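Local atomic coordinates of adenosine deaminase 1 (Arthrobacter aurescens, PDB entry 3RYS), a protein that probably catalyses the zinc-dependent hydrolytic deamination of adenine to hypoxanthine, a step in purine salvage and nitrogen catabolism. Residues A[20-26]-A[82-86]; A[74-79]-A[115-120]; A[210-214]-A[233-237]; A[219-225]-A[242-247]. All coordinates share one frame; numbering follows the deposited sequence.

Contact 1: A[20-26]-A[82-86]; sequences LHIEGTL and MTRAY. With ZN (zinc ion), chain C; ADE (adenine), chain D.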
loop_
_atom_site.group_PDB
_atom_site.type_symbol
_atom_site.label_atom_id
_atom_site.label_comp_id
_atom_site.label_asym_id
_atom_site.label_seq_id
_atom_site.Cartn_x
_atom_site.Cartn_y
_atom_site.Cartn_z
ATOM N N LEU A 20 0.524 0.935 0.558
ATOM C CA LEU A 20 0.453 2.007 -0.424
ATOM C C LEU A 20 1.526 1.899 -1.495
ATOM O O LEU A 20 2.717 1.846 -1.190
ATOM C CB LEU A 20 0.559 3.368 0.254
ATOM C CG LEU A 20 0.643 4.496 -0.772
ATOM C CD1 LEU A 20 -0.395 5.555 -0.468
ATOM C CD2 LEU A 20 2.052 5.089 -0.868
ATOM N N HIS A 21 1.090 1.885 -2.750
ATOM C CA HIS A 21 1.998 1.820 -3.885
ATOM C C HIS A 21 2.280 3.218 -4.416
ATOM O O HIS A 21 1.362 3.946 -4.786
ATOM C CB HIS A 21 1.390 0.957 -4.981
ATOM C CG HIS A 21 0.961 -0.392 -4.508
ATOM N ND1 HIS A 21 1.732 -1.521 -4.680
ATOM C CD2 HIS A 21 -0.157 -0.796 -3.862
ATOM C CE1 HIS A 21 1.106 -2.563 -4.165
ATOM N NE2 HIS A 21 -0.041 -2.150 -3.660
ATOM N N ILE A 22 3.551 3.595 -4.449
ATOM C CA ILE A 22 3.908 4.946 -4.855
ATOM C C ILE A 22 3.459 5.245 -6.286
ATOM O O ILE A 22 3.067 6.369 -6.595
ATOM C CB ILE A 22 5.415 5.227 -4.664
ATOM C CG1 ILE A 22 5.655 6.730 -4.518
ATOM C CG2 ILE A 22 6.233 4.629 -5.797
ATOM C CD1 ILE A 22 4.857 7.363 -3.396
ATOM N N GLU A 23 3.493 4.228 -7.144
ATOM C CA GLU A 23 3.056 4.365 -8.532
ATOM C C GLU A 23 1.542 4.544 -8.637
ATOM O O GLU A 23 1.039 5.049 -9.643
ATOM C CB GLU A 23 3.480 3.146 -9.355
ATOM C CG GLU A 23 4.982 2.888 -9.404
ATOM C CD GLU A 23 5.483 2.029 -8.251
ATOM O OE1 GLU A 23 4.868 2.049 -7.165
ATOM O OE2 GLU A 23 6.500 1.331 -8.429
ATOM N N GLY A 24 0.823 4.114 -7.602
ATOM C CA GLY A 24 -0.624 4.236 -7.561
ATOM C C GLY A 24 -1.028 5.594 -7.028
ATOM O O GLY A 24 -2.209 5.910 -6.877
ATOM N N THR A 25 -0.009 6.396 -6.754
ATOM C CA THR A 25 -0.145 7.750 -6.251
ATOM C C THR A 25 -0.166 8.778 -7.390
ATOM O O THR A 25 -0.454 9.964 -7.184
ATOM C CB THR A 25 1.023 8.028 -5.306
ATOM O OG1 THR A 25 0.572 7.884 -3.956
ATOM C CG2 THR A 25 1.595 9.411 -5.515
ATOM N N LEU A 26 0.115 8.293 -8.595
ATOM C CA LEU A 26 0.267 9.130 -9.780
ATOM C C LEU A 26 -1.058 9.706 -10.278
ATOM O O LEU A 26 -1.865 9.009 -10.888
ATOM C CB LEU A 26 0.928 8.322 -10.894
ATOM C CG LEU A 26 1.775 9.098 -11.897
ATOM C CD1 LEU A 26 2.681 10.067 -11.163
ATOM C CD2 LEU A 26 2.585 8.126 -12.743
ATOM N N MET A 82 7.029 12.484 -7.772
ATOM C CA MET A 82 5.866 11.644 -7.504
ATOM C C MET A 82 5.745 11.324 -6.026
ATOM O O MET A 82 4.646 11.332 -5.463
ATOM C CB MET A 82 5.941 10.342 -8.300
ATOM C CG MET A 82 5.008 9.257 -7.793
ATOM S SD MET A 82 5.207 7.714 -8.705
ATOM C CE MET A 82 6.889 7.287 -8.275
ATOM N N THR A 83 6.889 11.042 -5.406
ATOM C CA THR A 83 6.934 10.653 -4.007
ATOM C C THR A 83 6.559 11.832 -3.114
ATOM O O THR A 83 5.828 11.674 -2.135
ATOM C CB THR A 83 8.330 10.136 -3.620
ATOM O OG1 THR A 83 8.759 9.150 -4.567
ATOM C CG2 THR A 83 8.310 9.528 -2.222
ATOM N N ARG A 84 7.048 13.015 -3.467
ATOM C CA ARG A 84 6.781 14.211 -2.682
ATOM C C ARG A 84 5.328 14.640 -2.780
ATOM O O ARG A 84 4.771 15.184 -1.830
ATOM C CB ARG A 84 7.711 15.356 -3.102
ATOM C CG ARG A 84 9.059 15.300 -2.405
ATOM C CD ARG A 84 10.100 16.237 -3.003
ATOM N NE ARG A 84 11.344 16.145 -2.241
ATOM C CZ ARG A 84 12.538 16.519 -2.690
ATOM N NH1 ARG A 84 12.668 17.020 -3.911
ATOM N NH2 ARG A 84 13.607 16.387 -1.910
ATOM N N ALA A 85 4.717 14.390 -3.931
ATOM C CA ALA A 85 3.330 14.773 -4.145
ATOM C C ALA A 85 2.426 13.927 -3.263
ATOM O O ALA A 85 1.378 14.384 -2.816
ATOM C CB ALA A 85 2.950 14.620 -5.616
ATOM N N TYR A 86 2.838 12.687 -3.021
ATOM C CA TYR A 86 2.101 11.811 -2.124
ATOM C C TYR A 86 2.345 12.191 -0.668
ATOM O O TYR A 86 1.403 12.329 0.105
ATOM C CB TYR A 86 2.472 10.339 -2.335
ATOM C CG TYR A 86 2.132 9.500 -1.125
ATOM C CD1 TYR A 86 0.815 9.166 -0.839
ATOM C CD2 TYR A 86 3.121 9.083 -0.246
ATOM C CE1 TYR A 86 0.495 8.424 0.279
ATOM C CE2 TYR A 86 2.813 8.342 0.869
ATOM C CZ TYR A 86 1.497 8.012 1.131
ATOM O OH TYR A 86 1.189 7.269 2.250
HETATM ZN ZN ZN C . -2.030 -3.238 -3.082
HETATM N N9 ADE D . -0.269 -3.563 -7.595
HETATM C C8 ADE D . -0.581 -2.309 -7.140
HETATM N N7 ADE D . -1.608 -2.271 -6.318
HETATM C C5 ADE D . -1.999 -3.600 -6.232
HETATM C C6 ADE D . -3.037 -4.239 -5.519
HETATM N N6 ADE D . -3.895 -3.579 -4.733
HETATM N N1 ADE D . -3.155 -5.580 -5.649
HETATM C C2 ADE D . -2.291 -6.231 -6.441
HETATM N N3 ADE D . -1.276 -5.744 -7.160
HETATM C C4 ADE D . -1.186 -4.410 -7.011
#

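Contact 2: A[74-79]-A[115-120]; sequences QTEQDF and ETCVNG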
loop_
_atom_site.group_PDB
_atom_site.type_symbol
_atom_site.label_atom_id
_atom_site.label_comp_id
_atom_site.label_asym_id
_atom_site.label_seq_id
_atom_site.Cartn_x
_atom_site.Cartn_y
_atom_site.Cartn_z
ATOM N N GLN A 74 10.720 8.634 -16.067
ATOM C CA GLN A 74 11.994 8.378 -16.745
ATOM C C GLN A 74 13.215 8.734 -15.901
ATOM O O GLN A 74 14.211 8.010 -15.888
ATOM C CB GLN A 74 12.062 9.154 -18.067
ATOM C CG GLN A 74 11.029 8.739 -19.098
ATOM C CD GLN A 74 11.165 7.283 -19.494
ATOM O OE1 GLN A 74 10.183 6.543 -19.521
ATOM N NE2 GLN A 74 12.390 6.863 -19.798
ATOM N N THR A 75 13.136 9.862 -15.209
ATOM C CA THR A 75 14.293 10.414 -14.528
ATOM C C THR A 75 14.144 10.348 -13.021
ATOM O O THR A 75 13.042 10.190 -12.493
ATOM C CB THR A 75 14.518 11.891 -14.918
ATOM O OG1 THR A 75 13.519 12.711 -14.293
ATOM C CG2 THR A 75 14.437 12.057 -16.427
ATOM N N GLU A 76 15.273 10.487 -12.339
ATOM C CA GLU A 76 15.304 10.522 -10.892
ATOM C C GLU A 76 14.338 11.590 -10.390
ATOM O O GLU A 76 13.607 11.375 -9.426
ATOM C CB GLU A 76 16.731 10.814 -10.425
ATOM C CG GLU A 76 17.109 10.170 -9.109
ATOM C CD GLU A 76 18.607 9.949 -8.977
ATOM O OE1 GLU A 76 19.183 9.233 -9.828
ATOM O OE2 GLU A 76 19.207 10.482 -8.014
ATOM N N GLN A 77 14.326 12.736 -11.064
ATOM C CA GLN A 77 13.451 13.842 -10.694
ATOM C C GLN A 77 11.989 13.409 -10.752
ATOM O O GLN A 77 11.186 13.779 -9.893
ATOM C CB GLN A 77 13.700 15.047 -11.611
ATOM C CG GLN A 77 13.013 16.341 -11.173
ATOM C CD GLN A 77 13.361 16.741 -9.745
ATOM O OE1 GLN A 77 14.438 16.415 -9.237
ATOM N NE2 GLN A 77 12.447 17.454 -9.088
ATOM N N ASP A 78 11.651 12.619 -11.765
ATOM C CA ASP A 78 10.294 12.103 -11.923
ATOM C C ASP A 78 9.830 11.311 -10.700
ATOM O O ASP A 78 8.714 11.502 -10.212
ATOM C CB ASP A 78 10.200 11.240 -13.181
ATOM C CG ASP A 78 10.417 12.041 -14.451
ATOM O OD1 ASP A 78 10.147 13.260 -14.434
ATOM O OD2 ASP A 78 10.853 11.452 -15.464
ATOM N N PHE A 79 10.691 10.427 -10.205
ATOM C CA PHE A 79 10.359 9.612 -9.044
ATOM C C PHE A 79 10.255 10.453 -7.775
ATOM O O PHE A 79 9.337 10.273 -6.974
ATOM C CB PHE A 79 11.370 8.475 -8.874
ATOM C CG PHE A 79 11.245 7.403 -9.921
ATOM C CD1 PHE A 79 10.310 6.382 -9.783
ATOM C CD2 PHE A 79 12.049 7.419 -11.049
ATOM C CE1 PHE A 79 10.184 5.394 -10.752
ATOM C CE2 PHE A 79 11.929 6.435 -12.021
ATOM C CZ PHE A 79 10.995 5.420 -11.870
ATOM N N GLU A 115 19.113 2.189 -10.149
ATOM C CA GLU A 115 19.713 3.393 -9.599
ATOM C C GLU A 115 18.727 4.555 -9.699
ATOM O O GLU A 115 18.541 5.299 -8.742
ATOM C CB GLU A 115 20.998 3.722 -10.359
ATOM C CG GLU A 115 21.741 4.956 -9.864
ATOM C CD GLU A 115 22.746 4.642 -8.767
ATOM O OE1 GLU A 115 23.035 3.443 -8.548
ATOM O OE2 GLU A 115 23.246 5.597 -8.129
ATOM N N THR A 116 18.085 4.691 -10.857
ATOM C CA THR A 116 17.176 5.806 -11.116
ATOM C C THR A 116 15.908 5.779 -10.264
ATOM O O THR A 116 15.569 6.776 -9.626
ATOM C CB THR A 116 16.765 5.877 -12.603
ATOM O OG1 THR A 116 17.934 6.019 -13.416
ATOM C CG2 THR A 116 15.841 7.059 -12.846
ATOM N N CYS A 117 15.201 4.654 -10.259
ATOM C CA CYS A 117 13.949 4.580 -9.512
ATOM C C CYS A 117 14.167 4.576 -7.997
ATOM O O CYS A 117 13.452 5.259 -7.267
ATOM C CB CYS A 117 13.061 3.409 -9.973
ATOM S SG CYS A 117 13.784 1.742 -9.929
ATOM N N VAL A 118 15.166 3.833 -7.528
ATOM C CA VAL A 118 15.479 3.809 -6.097
ATOM C C VAL A 118 15.936 5.176 -5.577
ATOM O O VAL A 118 15.414 5.674 -4.580
ATOM C CB VAL A 118 16.553 2.764 -5.752
ATOM C CG1 VAL A 118 16.854 2.793 -4.260
ATOM C CG2 VAL A 118 16.099 1.378 -6.184
ATOM N N ASN A 119 16.914 5.775 -6.249
ATOM C CA ASN A 119 17.399 7.095 -5.853
ATOM C C ASN A 119 16.299 8.155 -5.866
ATOM O O ASN A 119 16.218 8.987 -4.961
ATOM C CB ASN A 119 18.562 7.544 -6.743
ATOM C CG ASN A 119 19.834 6.754 -6.489
ATOM O OD1 ASN A 119 19.911 5.950 -5.556
ATOM N ND2 ASN A 119 20.845 6.982 -7.324
ATOM N N GLY A 120 15.457 8.122 -6.897
ATOM C CA GLY A 120 14.385 9.091 -7.033
ATOM C C GLY A 120 13.468 9.109 -5.825
ATOM O O GLY A 120 13.176 10.164 -5.269
#

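Contact 3: A[210-214]-A[233-237]; sequences TEALD and VVQRL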
loop_
_atom_site.group_PDB
_atom_site.type_symbol
_atom_site.label_atom_id
_atom_site.label_comp_id
_atom_site.label_asym_id
_atom_site.label_seq_id
_atom_site.Cartn_x
_atom_site.Cartn_y
_atom_site.Cartn_z
ATOM N N THR A 210 -2.429 -18.414 4.026
ATOM C CA THR A 210 -1.690 -19.399 4.764
ATOM C C THR A 210 -0.349 -19.655 4.104
ATOM O O THR A 210 0.610 -19.872 4.737
ATOM C CB THR A 210 -2.535 -20.681 4.860
ATOM O OG1 THR A 210 -3.743 -20.379 5.510
ATOM C CG2 THR A 210 -1.875 -21.709 5.617
ATOM N N GLU A 211 -0.316 -19.621 2.803
ATOM C CA GLU A 211 0.903 -19.762 2.090
ATOM C C GLU A 211 1.876 -18.633 2.361
ATOM O O GLU A 211 2.988 -18.839 2.548
ATOM C CB GLU A 211 0.599 -19.867 0.604
ATOM C CG GLU A 211 0.502 -21.225 0.105
ATOM C CD GLU A 211 0.591 -21.311 -1.335
ATOM O OE1 GLU A 211 1.453 -20.759 -1.935
ATOM O OE2 GLU A 211 -0.185 -21.999 -1.919
ATOM N N ALA A 212 1.413 -17.427 2.355
ATOM C CA ALA A 212 2.207 -16.238 2.629
ATOM C C ALA A 212 2.725 -16.237 4.064
ATOM O O ALA A 212 3.830 -15.772 4.333
ATOM C CB ALA A 212 1.397 -14.977 2.347
ATOM N N LEU A 213 1.924 -16.767 4.983
ATOM C CA LEU A 213 2.322 -16.835 6.386
ATOM C C LEU A 213 3.335 -17.945 6.670
ATOM O O LEU A 213 4.306 -17.736 7.398
ATOM C CB LEU A 213 1.096 -17.017 7.283
ATOM C CG LEU A 213 0.182 -15.800 7.446
ATOM C CD1 LEU A 213 -1.110 -16.197 8.142
ATOM C CD2 LEU A 213 0.895 -14.699 8.215
ATOM N N ASP A 214 3.107 -19.117 6.089
ATOM C CA ASP A 214 3.882 -20.307 6.427
ATOM C C ASP A 214 5.084 -20.538 5.517
ATOM O O ASP A 214 6.181 -20.851 5.987
ATOM C CB ASP A 214 2.972 -21.536 6.439
ATOM C CG ASP A 214 1.990 -21.519 7.598
ATOM O OD1 ASP A 214 2.262 -20.802 8.586
ATOM O OD2 ASP A 214 0.958 -22.221 7.527
ATOM N N VAL A 233 -8.673 -20.180 9.280
ATOM C CA VAL A 233 -7.693 -19.194 8.827
ATOM C C VAL A 233 -7.969 -17.895 9.579
ATOM O O VAL A 233 -7.063 -17.287 10.153
ATOM C CB VAL A 233 -7.789 -18.923 7.320
ATOM C CG1 VAL A 233 -6.834 -17.808 6.926
ATOM C CG2 VAL A 233 -7.490 -20.183 6.529
ATOM N N VAL A 234 -9.235 -17.485 9.578
ATOM C CA VAL A 234 -9.685 -16.358 10.384
ATOM C C VAL A 234 -9.248 -16.561 11.826
ATOM O O VAL A 234 -8.887 -15.613 12.518
ATOM C CB VAL A 234 -11.225 -16.232 10.364
ATOM C CG1 VAL A 234 -11.677 -15.086 11.257
ATOM C CG2 VAL A 234 -11.732 -16.044 8.945
ATOM N N GLN A 235 -9.280 -17.816 12.262
ATOM C CA GLN A 235 -8.993 -18.179 13.643
ATOM C C GLN A 235 -7.538 -17.901 13.987
ATOM O O GLN A 235 -7.240 -17.291 15.013
ATOM C CB GLN A 235 -9.305 -19.656 13.864
ATOM C CG GLN A 235 -10.145 -19.947 15.087
ATOM C CD GLN A 235 -10.996 -21.202 14.915
ATOM O OE1 GLN A 235 -12.228 -21.128 14.869
ATOM N NE2 GLN A 235 -10.342 -22.356 14.797
ATOM N N ARG A 236 -6.635 -18.348 13.120
ATOM C CA ARG A 236 -5.209 -18.111 13.310
ATOM C C ARG A 236 -4.852 -16.626 13.258
ATOM O O ARG A 236 -4.066 -16.139 14.072
ATOM C CB ARG A 236 -4.394 -18.866 12.263
ATOM C CG ARG A 236 -2.946 -18.429 12.226
ATOM C CD ARG A 236 -2.235 -18.957 10.999
ATOM N NE ARG A 236 -0.815 -18.633 11.037
ATOM C CZ ARG A 236 0.081 -19.136 10.198
ATOM N NH1 ARG A 236 -0.306 -19.987 9.256
ATOM N NH2 ARG A 236 1.359 -18.790 10.305
ATOM N N LEU A 237 -5.422 -15.913 12.292
ATOM C CA LEU A 237 -5.212 -14.475 12.181
ATOM C C LEU A 237 -5.517 -13.797 13.511
ATOM O O LEU A 237 -4.673 -13.104 14.082
ATOM C CB LEU A 237 -6.094 -13.896 11.077
ATOM C CG LEU A 237 -5.513 -13.828 9.659
ATOM C CD1 LEU A 237 -4.353 -14.792 9.457
ATOM C CD2 LEU A 237 -6.600 -14.061 8.625
HETATM O O HOH W 1 -3.509 -20.055 8.238
#

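Contact 4: A[219-225]-A[242-247]; sequences ERIDHGI and VPLTVC. With ADE (adenine), chain D.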
loop_
_atom_site.group_PDB
_atom_site.type_symbol
_atom_site.label_atom_id
_atom_site.label_comp_id
_atom_site.label_asym_id
_atom_site.label_seq_id
_atom_site.Cartn_x
_atom_site.Cartn_y
_atom_site.Cartn_z
ATOM N N GLU A 219 5.257 -10.767 7.631
ATOM C CA GLU A 219 4.979 -10.176 8.935
ATOM C C GLU A 219 3.640 -9.458 8.972
ATOM O O GLU A 219 3.124 -9.148 10.046
ATOM C CB GLU A 219 6.099 -9.225 9.318
ATOM C CG GLU A 219 7.446 -9.749 8.907
ATOM C CD GLU A 219 8.554 -9.129 9.698
ATOM O OE1 GLU A 219 9.458 -8.532 9.074
ATOM O OE2 GLU A 219 8.512 -9.226 10.943
ATOM N N ARG A 220 3.087 -9.181 7.798
ATOM C CA ARG A 220 1.697 -8.744 7.713
ATOM C C ARG A 220 1.087 -9.028 6.345
ATOM O O ARG A 220 1.786 -9.055 5.336
ATOM C CB ARG A 220 1.515 -7.275 8.135
ATOM C CG ARG A 220 2.524 -6.287 7.581
ATOM C CD ARG A 220 2.183 -4.855 8.017
ATOM N NE ARG A 220 2.709 -3.875 7.073
ATOM C CZ ARG A 220 3.690 -3.021 7.341
ATOM N NH1 ARG A 220 4.247 -2.990 8.539
ATOM N NH2 ARG A 220 4.100 -2.177 6.408
ATOM N N ILE A 221 -0.219 -9.274 6.333
ATOM C CA ILE A 221 -0.926 -9.625 5.111
ATOM C C ILE A 221 -1.543 -8.384 4.481
ATOM O O ILE A 221 -2.163 -7.563 5.165
ATOM C CB ILE A 221 -2.036 -10.662 5.379
ATOM C CG1 ILE A 221 -1.430 -12.008 5.789
ATOM C CG2 ILE A 221 -2.917 -10.829 4.153
ATOM C CD1 ILE A 221 -0.754 -12.743 4.660
ATOM N N ASP A 222 -1.371 -8.249 3.173
ATOM C CA ASP A 222 -1.912 -7.104 2.462
ATOM C C ASP A 222 -3.244 -7.455 1.802
ATOM O O ASP A 222 -3.338 -8.408 1.028
ATOM C CB ASP A 222 -0.880 -6.573 1.467
ATOM C CG ASP A 222 0.381 -6.070 2.160
ATOM O OD1 ASP A 222 0.261 -5.280 3.123
ATOM O OD2 ASP A 222 1.491 -6.468 1.750
ATOM N N HIS A 223 -4.270 -6.673 2.138
ATOM C CA HIS A 223 -5.662 -6.982 1.810
ATOM C C HIS A 223 -6.227 -8.037 2.773
ATOM O O HIS A 223 -6.737 -7.699 3.841
ATOM C CB HIS A 223 -5.826 -7.409 0.345
ATOM C CG HIS A 223 -5.629 -6.294 -0.635
ATOM N ND1 HIS A 223 -6.445 -5.183 -0.673
ATOM C CD2 HIS A 223 -4.714 -6.120 -1.620
ATOM C CE1 HIS A 223 -6.035 -4.369 -1.630
ATOM N NE2 HIS A 223 -4.990 -4.915 -2.223
ATOM N N GLY A 224 -6.138 -9.306 2.393
ATOM C CA GLY A 224 -6.530 -10.397 3.268
ATOM C C GLY A 224 -8.024 -10.582 3.479
ATOM O O GLY A 224 -8.436 -11.386 4.312
ATOM N N ILE A 225 -8.846 -9.860 2.725
ATOM C CA ILE A 225 -10.287 -9.903 2.949
ATOM C C ILE A 225 -10.925 -11.265 2.654
ATOM O O ILE A 225 -11.984 -11.591 3.199
ATOM C CB ILE A 225 -11.030 -8.816 2.155
ATOM C CG1 ILE A 225 -10.789 -8.994 0.656
ATOM C CG2 ILE A 225 -10.608 -7.426 2.624
ATOM C CD1 ILE A 225 -11.805 -8.270 -0.211
ATOM N N VAL A 242 -2.018 -11.184 13.383
ATOM C CA VAL A 242 -1.381 -10.844 12.120
ATOM C C VAL A 242 -2.017 -9.573 11.571
ATOM O O VAL A 242 -3.222 -9.532 11.341
ATOM C CB VAL A 242 -1.547 -11.976 11.083
ATOM C CG1 VAL A 242 -0.777 -11.659 9.814
ATOM C CG2 VAL A 242 -1.097 -13.311 11.666
ATOM N N PRO A 243 -1.213 -8.521 11.378
ATOM C CA PRO A 243 -1.753 -7.283 10.810
ATOM C C PRO A 243 -2.328 -7.524 9.423
ATOM O O PRO A 243 -1.677 -8.172 8.599
ATOM C CB PRO A 243 -0.525 -6.370 10.716
ATOM C CG PRO A 243 0.449 -6.926 11.704
ATOM C CD PRO A 243 0.219 -8.409 11.704
ATOM N N LEU A 244 -3.540 -7.022 9.188
ATOM C CA LEU A 244 -4.176 -7.081 7.875
ATOM C C LEU A 244 -4.363 -5.671 7.307
ATOM O O LEU A 244 -5.134 -4.869 7.843
ATOM C CB LEU A 244 -5.524 -7.808 7.952
ATOM C CG LEU A 244 -5.563 -9.274 7.493
ATOM C CD1 LEU A 244 -4.505 -10.121 8.189
ATOM C CD2 LEU A 244 -6.947 -9.877 7.691
ATOM N N THR A 245 -3.657 -5.366 6.225
ATOM C CA THR A 245 -3.743 -4.034 5.643
ATOM C C THR A 245 -4.913 -3.903 4.654
ATOM O O THR A 245 -4.741 -3.996 3.435
ATOM C CB THR A 245 -2.394 -3.590 5.028
ATOM O OG1 THR A 245 -2.040 -4.446 3.936
ATOM C CG2 THR A 245 -1.294 -3.653 6.080
ATOM N N VAL A 246 -6.108 -3.682 5.200
ATOM C CA VAL A 246 -7.319 -3.553 4.395
ATOM C C VAL A 246 -7.368 -2.250 3.598
ATOM O O VAL A 246 -6.957 -1.196 4.081
ATOM C CB VAL A 246 -8.588 -3.643 5.266
ATOM C CG1 VAL A 246 -9.837 -3.634 4.385
ATOM C CG2 VAL A 246 -8.547 -4.890 6.142
ATOM N N CYS A 247 -7.885 -2.334 2.376
ATOM C CA CYS A 247 -8.022 -1.168 1.507
ATOM C C CYS A 247 -9.447 -1.092 0.972
ATOM O O CYS A 247 -9.745 -1.638 -0.091
ATOM C CB CYS A 247 -7.025 -1.242 0.347
ATOM S SG CYS A 247 -5.335 -1.671 0.844
HETATM N N9 ADE D . -0.269 -3.563 -7.595
HETATM C C8 ADE D . -0.581 -2.309 -7.140
HETATM N N7 ADE D . -1.608 -2.271 -6.318
HETATM C C5 ADE D . -1.999 -3.600 -6.232
HETATM C C6 ADE D . -3.037 -4.239 -5.519
HETATM N N6 ADE D . -3.895 -3.579 -4.733
HETATM N N1 ADE D . -3.155 -5.580 -5.649
HETATM C C2 ADE D . -2.291 -6.231 -6.441
HETATM N N3 ADE D . -1.276 -5.744 -7.160
HETATM C C4 ADE D . -1.186 -4.410 -7.011
HETATM O O HOH W 2 -8.278 -5.104 1.341
#

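Contact 1: A[20-26]-A[82-86]
Leu20 overlaps the ring of Tyr86: its CD2 lies over one face, 3.8 Å from the ring centroid and shifted toward the rim, a CH-pi contact between side chains that arrive from opposite directions. Tyr86 reaches across from helix 76-92 with CG anti to its backbone N (chi1 159°), and its OH carries on to a hydrogen bond with Glu17. Thr25 meets the tyrosine at about a right angle, CG2 standing 3.4 Å from Tyr86 CB, while Ile22 fills the space beside them with CD1 4.0 Å from the same CB. With an alanine in place of Tyr86, Leu20 would probably lose the surface it packs on and Glu17 its hydroxyl partner, and a gap would open between loop and helix. In the (beta/alpha)8 barrel of the metallo-dependent hydrolases, this loop leaves the first strand with the His-X-His zinc motif, and the helix lies on the way to strand 95-102. Met82 sits where its SD is 3.3 Å from Ile22 O; a bend at chi3 (64°) brings its CE to 3.7 Å from Ile22 CG2, while its CG faces Leu26 CD1. His21 takes no part in this packing and turns to the zinc ion, which its NE2 binds at 2.3 Å beside His19, His199 and Asp280. Adenine N7 lies over one face of the His21 ring, 3.1 Å from that NE2.

Contact 2: A[74-79]-A[115-120]
Glu115, Thr116, Asn119 and Gly120 of helix 114-125 form a hole that receives the side chain of Glu76 as a single knob, joining two neighbouring helices of the barrel's outer layer. At the start of the segment, Glu115 OE2 accepts from Asn119 ND2 at 2.9 Å, the amide N-H coming in well out of the carboxylate plane. One residue on, Thr116 points its methyl at the first turn of helix 76-92, CG2 lying 3.5 Å from Glu76 N. That turn is fixed by a capping box: Thr75 N donates to Asp78 OD2 at 2.8 Å and Asp78 N returns a bond to Thr75 OG1 at 3.1 Å, while Asp78 OD1 is paired with Arg37. Cys117 then places its backbone over the middle of the Phe79 ring, CA 3.6 Å from the centroid and only 8° off the normal; its SG approaches the ring obliquely, and His107 meets Phe79 edge-to-face. Asn119 offers CB to the carboxylate of Glu76, 3.3 Å from OE2, with carboxylate and amide planes turned 72° apart. Within these segments the backbones come nearest at Gly120, the CA atoms of Glu76 and Gly120 lying 4.2 Å apart. Gly120 has no side chain, and its CA packs directly on Phe79 CB at 3.6 Å.

Contact 3: A[210-214]-A[233-237]
Segments 210-214 and 233-237 run in roughly the same sense, their axes inclined by 38° and no closer than 12.1 Å, a gap crossed chiefly by the extended Arg236. They belong to two successive helices of the outer layer of the (beta/alpha)8 barrel, 206-214 and 231-240, with strand 220-221 between them in the chain. Arg236 spans most of the separation: its CG is anti to the backbone N (chi1 168°) and the chain stays extended to NE, a straight reach that sets the guanidinium group beside Asp214. There NH1 and NH2 both grip a single carboxylate oxygen end-on, with Asp214 OD1 2.8 Å from Arg236 NH1 and 2.8 Å from Arg236 NH2. Both come from the same face of the carboxylate, and both bonds are bent. A weak third bond links Arg236 NH1 to Asp214 OD2 at 3.1 Å, and the planes of the two groups lie 22° apart. Asp214 ends its helix, where the helix dipole tends to disfavour a negative charge, and the arginine probably offsets this. Arg236 NE has a second partner in Glu240, which would help to fix the rotation of the group. Leu213 covers one face of the guanidinium, CB lying 3.5 Å from Arg236 NH2. On the buried side, Leu213 CD1 and Leu237 CD1 meet at 3.8 Å. At the other end, Thr210 OG1 packs against the Val233 methyl CG2 and is hydrogen-bonded to a water at 2.8 Å; the same water accepts a weak bond from Arg236 NH1 at 3.4 Å.

Contact 4: A[219-225]-A[242-247]
Thr245 OG1 is gripped from two directions: it donates to Asp222 OD1 at 2.6 Å, on that oxygen's anti lone pair, and is hydrogen-bonded to His19, consistent with a second-shell role in orienting this zinc ligand. The two side chains lie side by side and point the same way. Parallel strand pairing runs beneath them, with Ile221 N to Pro243 O and Thr245 N to Ile221 O, both at 2.9 Å and nearly straight onto the carbonyls. His223 N continues it to Thr245 O at 3.0 Å, but from well above the carbonyl plane, where the chain turns its corner. On the sheet's other face Leu244 CD1 packs 3.8 Å from Ile221 CB. The His223 ring presents its edge to adenine, NE2 3.0 Å from N6. Its ND1 is hydrogen-bonded to a water at 2.7 Å that accepts from Cys247 N, and Cys247 SG lies obliquely to the ring, 3.7 Å from His223 CE1. A phenylalanine in place of His223 would probably leave adenine N6 and that water without their ring partners. His223, just past strand 220-221, thus lines the adenine pocket, with Thr245 and Cys247 behind, at the C-terminal end of the (beta/alpha)8 barrel where this superfamily keeps its active site.

Along the chain, contact 1 is the first to close a loop, bringing helix 76-92 back onto the turn after strand 15-17. Contact 2 opens just before that helix and closes on helix 114-125, so the two loops cross and share helix 76-92. Some ninety residues later, contacts 3 and 4 cross in the same way: residues 210-214, 219-225, 233-237 and 242-247 alternate helix and strand. These two touch directly, with Leu213 and Leu237 packed against Val242 and Ala212 against Ile221, joining the outer helices to the barrel wall. Contacts 1 and 4, with centres about 20 Å apart on opposite sides of the chain's centre, both reach the bound adenine.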